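Local coordinates for mitogen activated protein kinase, putative (Leishmania donovani, PDB 4QNY), which probably phosphorylates serine and threonine residues of target proteins, using ATP and magnesium, as a MAP kinase of the parasite's signalling pathways, at residues A[135-140]-A[164-169]; A[196-201]-A[257-262]. All blocks are in the same frame, centred on the assembly; numbering follows the deposited sequence.

Interaction 1: residues A[135-140]-A[164-169]; sequences LRALHI and LKICDF. With MG (magnesium ion), chain C; ANP (phosphoaminophosphonic acid-adenylate ester), chain D.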
loop_
_atom_site.group_PDB
_atom_site.type_symbol
_atom_site.label_atom_id
_atom_site.label_comp_id
_atom_site.label_asym_id
_atom_site.label_seq_id
_atom_site.Cartn_x
_atom_site.Cartn_y
_atom_site.Cartn_z
ATOM N N LEU A 135 8.028 5.355 6.214
ATOM C CA LEU A 135 7.623 5.409 7.615
ATOM C C LEU A 135 7.019 6.761 7.969
ATOM O O LEU A 135 5.996 6.837 8.648
ATOM C CB LEU A 135 8.814 5.117 8.528
ATOM C CG LEU A 135 9.302 3.670 8.568
ATOM C CD1 LEU A 135 10.664 3.593 9.232
ATOM C CD2 LEU A 135 8.299 2.793 9.301
ATOM N N ARG A 136 7.663 7.826 7.505
ATOM C CA ARG A 136 7.178 9.181 7.732
ATOM C C ARG A 136 5.778 9.362 7.146
ATOM O O ARG A 136 4.933 10.045 7.725
ATOM C CB ARG A 136 8.147 10.198 7.128
ATOM C CG ARG A 136 7.723 11.640 7.302
ATOM C CD ARG A 136 8.518 12.555 6.387
ATOM N NE ARG A 136 7.859 13.846 6.213
ATOM C CZ ARG A 136 6.820 14.050 5.408
ATOM N NH1 ARG A 136 6.317 13.046 4.703
ATOM N NH2 ARG A 136 6.283 15.257 5.311
ATOM N N ALA A 137 5.538 8.735 5.999
ATOM C CA ALA A 137 4.229 8.782 5.361
ATOM C C ALA A 137 3.202 8.011 6.182
ATOM O O ALA A 137 2.070 8.461 6.357
ATOM C CB ALA A 137 4.304 8.229 3.948
ATOM N N LEU A 138 3.607 6.851 6.688
ATOM C CA LEU A 138 2.728 6.023 7.506
ATOM C C LEU A 138 2.360 6.710 8.815
ATOM O O LEU A 138 1.250 6.543 9.317
ATOM C CB LEU A 138 3.378 4.671 7.798
ATOM C CG LEU A 138 3.379 3.658 6.655
ATOM C CD1 LEU A 138 4.059 2.375 7.094
ATOM C CD2 LEU A 138 1.958 3.384 6.184
ATOM N N HIS A 139 3.297 7.476 9.364
ATOM C CA HIS A 139 3.052 8.208 10.601
ATOM C C HIS A 139 1.934 9.225 10.409
ATOM O O HIS A 139 1.097 9.420 11.289
ATOM C CB HIS A 139 4.326 8.908 11.078
ATOM C CG HIS A 139 4.151 9.683 12.346
ATOM N ND1 HIS A 139 4.248 11.056 12.400
ATOM C CD2 HIS A 139 3.881 9.275 13.609
ATOM C CE1 HIS A 139 4.048 11.462 13.641
ATOM N NE2 HIS A 139 3.822 10.401 14.395
ATOM N N ILE A 140 1.928 9.863 9.244
ATOM C CA ILE A 140 0.907 10.845 8.900
ATOM C C ILE A 140 -0.454 10.185 8.706
ATOM O O ILE A 140 -1.464 10.657 9.231
ATOM C CB ILE A 140 1.299 11.614 7.627
ATOM C CG1 ILE A 140 2.485 12.533 7.926
ATOM C CG2 ILE A 140 0.118 12.415 7.096
ATOM C CD1 ILE A 140 3.354 12.821 6.732
ATOM N N LEU A 164 9.904 9.362 -2.507
ATOM C CA LEU A 164 8.950 8.275 -2.325
ATOM C C LEU A 164 7.542 8.789 -2.045
ATOM O O LEU A 164 7.365 9.779 -1.338
ATOM C CB LEU A 164 9.420 7.362 -1.188
ATOM C CG LEU A 164 8.712 6.025 -0.964
ATOM C CD1 LEU A 164 9.723 4.983 -0.520
ATOM C CD2 LEU A 164 7.601 6.156 0.067
ATOM N N LYS A 165 6.544 8.108 -2.607
ATOM C CA LYS A 165 5.142 8.452 -2.378
ATOM C C LYS A 165 4.265 7.205 -2.272
ATOM O O LYS A 165 4.261 6.361 -3.169
ATOM C CB LYS A 165 4.617 9.361 -3.494
ATOM C CG LYS A 165 5.189 10.770 -3.479
ATOM C CD LYS A 165 4.529 11.650 -4.525
ATOM C CE LYS A 165 5.157 13.034 -4.554
ATOM N NZ LYS A 165 4.538 13.901 -5.595
ATOM N N ILE A 166 3.521 7.099 -1.176
ATOM C CA ILE A 166 2.615 5.973 -0.962
ATOM C C ILE A 166 1.293 6.188 -1.697
ATOM O O ILE A 166 0.707 7.267 -1.629
ATOM C CB ILE A 166 2.335 5.755 0.543
ATOM C CG1 ILE A 166 3.605 5.292 1.261
ATOM C CG2 ILE A 166 1.218 4.741 0.747
ATOM C CD1 ILE A 166 3.380 4.901 2.707
ATOM N N CYS A 167 0.829 5.159 -2.403
ATOM C CA CYS A 167 -0.430 5.244 -3.137
ATOM C C CYS A 167 -1.371 4.090 -2.796
ATOM O O CYS A 167 -1.082 3.281 -1.912
ATOM C CB CYS A 167 -0.168 5.268 -4.646
ATOM S SG CYS A 167 0.443 3.709 -5.333
ATOM N N ASP A 168 -2.497 4.042 -3.505
ATOM C CA ASP A 168 -3.490 2.972 -3.388
ATOM C C ASP A 168 -4.108 2.881 -1.991
ATOM O O ASP A 168 -3.753 2.012 -1.196
ATOM C CB ASP A 168 -2.868 1.624 -3.773
ATOM C CG ASP A 168 -3.911 0.570 -4.109
ATOM O OD1 ASP A 168 -5.085 0.737 -3.721
ATOM O OD2 ASP A 168 -3.552 -0.431 -4.764
ATOM N N PHE A 169 -5.048 3.778 -1.710
ATOM C CA PHE A 169 -5.803 3.733 -0.462
ATOM C C PHE A 169 -7.128 3.006 -0.666
ATOM O O PHE A 169 -8.138 3.355 -0.055
ATOM C CB PHE A 169 -6.052 5.146 0.070
ATOM C CG PHE A 169 -4.803 5.867 0.492
ATOM C CD1 PHE A 169 -4.325 5.750 1.786
ATOM C CD2 PHE A 169 -4.109 6.660 -0.405
ATOM C CE1 PHE A 169 -3.176 6.411 2.179
ATOM C CE2 PHE A 169 -2.959 7.324 -0.019
ATOM C CZ PHE A 169 -2.492 7.200 1.275
HETATM MG MG MG C . -1.953 -0.995 -6.071
HETATM P PG ANP D . -7.170 -0.094 -6.521
HETATM O O1G ANP D . -7.533 0.306 -7.916
HETATM O O2G ANP D . -7.321 1.156 -5.571
HETATM O O3G ANP D . -8.161 -1.227 -6.030
HETATM P PB ANP D . -4.750 -0.611 -7.903
HETATM O O1B ANP D . -5.575 -1.210 -8.994
HETATM O O2B ANP D . -3.435 -1.433 -7.767
HETATM N N3B ANP D . -5.576 -0.672 -6.439
HETATM P PA ANP D . -3.021 1.554 -7.932
HETATM O O1A ANP D . -2.204 0.731 -7.010
HETATM O O2A ANP D . -3.341 2.942 -7.371
HETATM O O3A ANP D . -4.428 0.875 -8.263
HETATM O "O5'" ANP D . -2.241 1.666 -9.306
HETATM C "C5'" ANP D . -1.702 0.507 -9.977
HETATM C "C4'" ANP D . -0.317 0.830 -10.481
HETATM O "O4'" ANP D . -0.345 2.052 -11.246
HETATM C "C3'" ANP D . 0.733 1.076 -9.406
HETATM O "O3'" ANP D . 1.284 -0.150 -8.939
HETATM C "C2'" ANP D . 1.766 1.922 -10.152
HETATM O "O2'" ANP D . 2.677 1.111 -10.887
HETATM C "C1'" ANP D . 0.885 2.739 -11.106
HETATM N N9 ANP D . 0.608 4.092 -10.635
HETATM C C8 ANP D . -0.416 4.488 -9.820
HETATM N N7 ANP D . -0.425 5.775 -9.549
HETATM C C5 ANP D . 0.678 6.251 -10.239
HETATM C C6 ANP D . 1.226 7.547 -10.365
HETATM N N6 ANP D . 0.716 8.630 -9.777
HETATM N N1 ANP D . 2.334 7.686 -11.128
HETATM C C2 ANP D . 2.851 6.604 -11.718
HETATM N N3 ANP D . 2.421 5.339 -11.672
HETATM C C4 ANP D . 1.327 5.233 -10.912
HETATM O O HOH W 1 -0.512 -1.620 -7.395
HETATM O O HOH W 2 -2.064 -2.838 -5.346
#
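The end of Ile166 makes this contact, pointing from its strand into the helix surface formed by Ala137 and Leu138. Its CD1 lies 3.7 Å from Ala137 CB, which faces the strand squarely, and CG1 rests against the same methyl at 4.0 Å. CG1 stands anti to the carbonyl carbon (chi1 -67°) and the chain continues extended to CD1, which puts the long branch, not CG2, against the helix. Leu138 comes in from one flank: its CB does not aim at the strand, but the branch end bends nearer, and its CG and CD2 both meet Ile166 CD1 at 4.1 Å. The two chains cross at about a right angle. Ile156 and His148 also touch Ile166 within the C-lobe core.

Two residues on, the chain turns to the nucleotide at Asp168, first residue of the DFG motif. Its OD2 binds magnesium at 2.1 Å, together with ANP O1A and O2B, two waters and Asn155 OD1. ANP N3B gives OD2 a weak, bent hydrogen bond of 2.6 Å. Phe169 touches Ile141 of helix 124-143 and sets its ring edge-to-face with His148 of the HRD motif.

No hydrogen bond links 135-140 to 164-169; the polar tie comes from Gln133, one turn earlier, whose OE1 takes Leu164 N. The undirected apolar contact thus probably helps only to place the strand, while metal and nucleotide chemistry falls to Asp168, its carboxylate oriented by magnesium at OD2 and Gly170 N at OD1.

Interaction 2: residues A[196-201]-A[257-262]; sequences LVMEDK and AAQKYL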
loop_
_atom_site.group_PDB
_atom_site.type_symbol
_atom_site.label_atom_id
_atom_site.label_comp_id
_atom_site.label_asym_id
_atom_site.label_seq_id
_atom_site.Cartn_x
_atom_site.Cartn_y
_atom_site.Cartn_z
ATOM N N LEU A 196 -3.241 -10.923 10.654
ATOM C CA LEU A 196 -4.247 -11.025 9.604
ATOM C C LEU A 196 -4.372 -12.471 9.146
ATOM O O LEU A 196 -5.471 -13.015 9.054
ATOM C CB LEU A 196 -3.894 -10.127 8.417
ATOM C CG LEU A 196 -3.930 -8.615 8.640
ATOM C CD1 LEU A 196 -3.562 -7.877 7.361
ATOM C CD2 LEU A 196 -5.298 -8.186 9.134
ATOM N N VAL A 197 -3.223 -13.082 8.868
ATOM C CA VAL A 197 -3.151 -14.462 8.399
ATOM C C VAL A 197 -3.810 -15.429 9.379
ATOM O O VAL A 197 -4.451 -16.402 8.975
ATOM C CB VAL A 197 -1.684 -14.884 8.169
ATOM C CG1 VAL A 197 -1.599 -16.330 7.711
ATOM C CG2 VAL A 197 -1.021 -13.960 7.157
ATOM N N MET A 198 -3.666 -15.149 10.669
ATOM C CA MET A 198 -4.211 -16.025 11.700
ATOM C C MET A 198 -5.619 -15.611 12.122
ATOM O O MET A 198 -6.108 -16.023 13.172
ATOM C CB MET A 198 -3.279 -16.058 12.908
ATOM C CG MET A 198 -1.964 -16.757 12.629
ATOM S SD MET A 198 -0.913 -16.895 14.081
ATOM C CE MET A 198 -1.888 -17.979 15.122
ATOM N N GLU A 199 -6.257 -14.791 11.289
ATOM C CA GLU A 199 -7.679 -14.468 11.415
ATOM C C GLU A 199 -8.043 -13.707 12.687
ATOM O O GLU A 199 -9.118 -13.916 13.250
ATOM C CB GLU A 199 -8.518 -15.747 11.341
ATOM C CG GLU A 199 -8.236 -16.612 10.127
ATOM C CD GLU A 199 -8.862 -17.986 10.242
ATOM O OE1 GLU A 199 -9.202 -18.390 11.374
ATOM O OE2 GLU A 199 -9.013 -18.661 9.203
ATOM N N ASP A 200 -7.160 -12.825 13.142
ATOM C CA ASP A 200 -7.517 -11.922 14.229
ATOM C C ASP A 200 -8.436 -10.834 13.693
ATOM O O ASP A 200 -8.042 -10.043 12.836
ATOM C CB ASP A 200 -6.272 -11.316 14.878
ATOM C CG ASP A 200 -6.000 -11.890 16.253
ATOM O OD1 ASP A 200 -6.542 -12.971 16.557
ATOM O OD2 ASP A 200 -5.239 -11.269 17.026
ATOM N N LYS A 201 -9.668 -10.813 14.192
ATOM C CA LYS A 201 -10.689 -9.896 13.697
ATOM C C LYS A 201 -10.277 -8.437 13.868
ATOM O O LYS A 201 -10.407 -7.639 12.942
ATOM C CB LYS A 201 -12.021 -10.148 14.407
ATOM N N ALA A 257 -8.411 -21.646 16.181
ATOM C CA ALA A 257 -7.952 -22.667 15.246
ATOM C C ALA A 257 -6.545 -22.367 14.733
ATOM O O ALA A 257 -5.734 -23.276 14.554
ATOM C CB ALA A 257 -8.924 -22.793 14.084
ATOM N N ALA A 258 -6.264 -21.089 14.498
ATOM C CA ALA A 258 -4.956 -20.668 14.006
ATOM C C ALA A 258 -3.868 -20.924 15.043
ATOM O O ALA A 258 -2.763 -21.349 14.707
ATOM C CB ALA A 258 -4.985 -19.201 13.619
ATOM N N GLN A 259 -4.191 -20.658 16.304
ATOM C CA GLN A 259 -3.263 -20.901 17.401
ATOM C C GLN A 259 -3.026 -22.394 17.589
ATOM O O GLN A 259 -1.913 -22.822 17.889
ATOM C CB GLN A 259 -3.790 -20.284 18.697
ATOM C CG GLN A 259 -3.891 -18.772 18.663
ATOM C CD GLN A 259 -4.629 -18.211 19.858
ATOM O OE1 GLN A 259 -5.110 -18.956 20.711
ATOM N NE2 GLN A 259 -4.725 -16.889 19.927
ATOM N N LYS A 260 -4.082 -23.180 17.406
ATOM C CA LYS A 260 -3.999 -24.629 17.558
ATOM C C LYS A 260 -3.082 -25.245 16.507
ATOM O O LYS A 260 -2.271 -26.120 16.814
ATOM C CB LYS A 260 -5.391 -25.256 17.474
ATOM N N TYR A 261 -3.214 -24.781 15.268
ATOM C CA TYR A 261 -2.391 -25.278 14.172
ATOM C C TYR A 261 -0.924 -24.912 14.366
ATOM O O TYR A 261 -0.031 -25.707 14.070
ATOM C CB TYR A 261 -2.893 -24.729 12.834
ATOM C CG TYR A 261 -1.979 -25.036 11.668
ATOM C CD1 TYR A 261 -2.002 -26.281 11.053
ATOM C CD2 TYR A 261 -1.096 -24.081 11.179
ATOM C CE1 TYR A 261 -1.169 -26.568 9.987
ATOM C CE2 TYR A 261 -0.260 -24.358 10.114
ATOM C CZ TYR A 261 -0.301 -25.603 9.522
ATOM O OH TYR A 261 0.530 -25.884 8.462
ATOM N N LEU A 262 -0.683 -23.704 14.865
ATOM C CA LEU A 262 0.673 -23.201 15.042
ATOM C C LEU A 262 1.418 -23.964 16.134
ATOM O O LEU A 262 2.640 -24.102 16.084
ATOM C CB LEU A 262 0.642 -21.704 15.364
ATOM C CG LEU A 262 1.982 -20.973 15.453
ATOM C CD1 LEU A 262 2.838 -21.267 14.232
ATOM C CD2 LEU A 262 1.761 -19.475 15.605
#
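Met198 reaches along the side of helix 256-264, with Ala258 beneath its base and Leu262 beyond its tip. Its CB lies 3.6 Å from Ala258 CB, and its carbonyl O approaches the same methyl at 3.4 Å. With CG anti to the carbonyl carbon (chi1 -69°) and CB to SD extended, the chain runs on past Ala258 until a bend at chi3 (65°) drops the CE methyl onto the helix backbone. There CE sits over the face of the peptide joining Ala258 to Gln259, 3.5 Å from Ala258 O and 3.7 Å from Gln259 N.

Met198 follows the short helix 194-197, which starts at the APE motif and ends in a Schellman motif with Glu199, at positive phi, as its C-prime residue. Helix 256-264 belongs to the stretch that in MAP kinases forms the insert of the C-lobe, so the contact seats that insert against the helix and turn that directly follow the activation segment.

Leu262 comes across the methionine at about a right angle, and its CD2 touches both CE and SD at 4.0 Å. Phe294, from a loop elsewhere in the fold, touches both side chains. Gln259 offers its CG to CE at 4.1 Å, while its extended amide leads away and NE2 bonds to Val253 O. Glu199 OE1 is hydrogen-bonded to Ser255 OG, just before the helix.

After helix 8-16 the chain builds the N-lobe, a five-strand sheet with helix 62-77, then enters helix 124-143, where interaction 1 opens. It closes at 164-169, after a loop of 23 residues that carries His148 and Asn155 and strand 156-158, so the helix is packed on the strand that leads into the nucleotide and metal site. The activation segment, with 176-178 not modelled, then leads to 196-201. Interaction 2 closes a larger loop of 55 residues, mostly helical, holding helices 206-219, 231-242 and 247-250. The two loops follow in series, neither nesting nor crossing. Their centres are 28 Å apart: one contact lies in the C-lobe core, the other near its periphery.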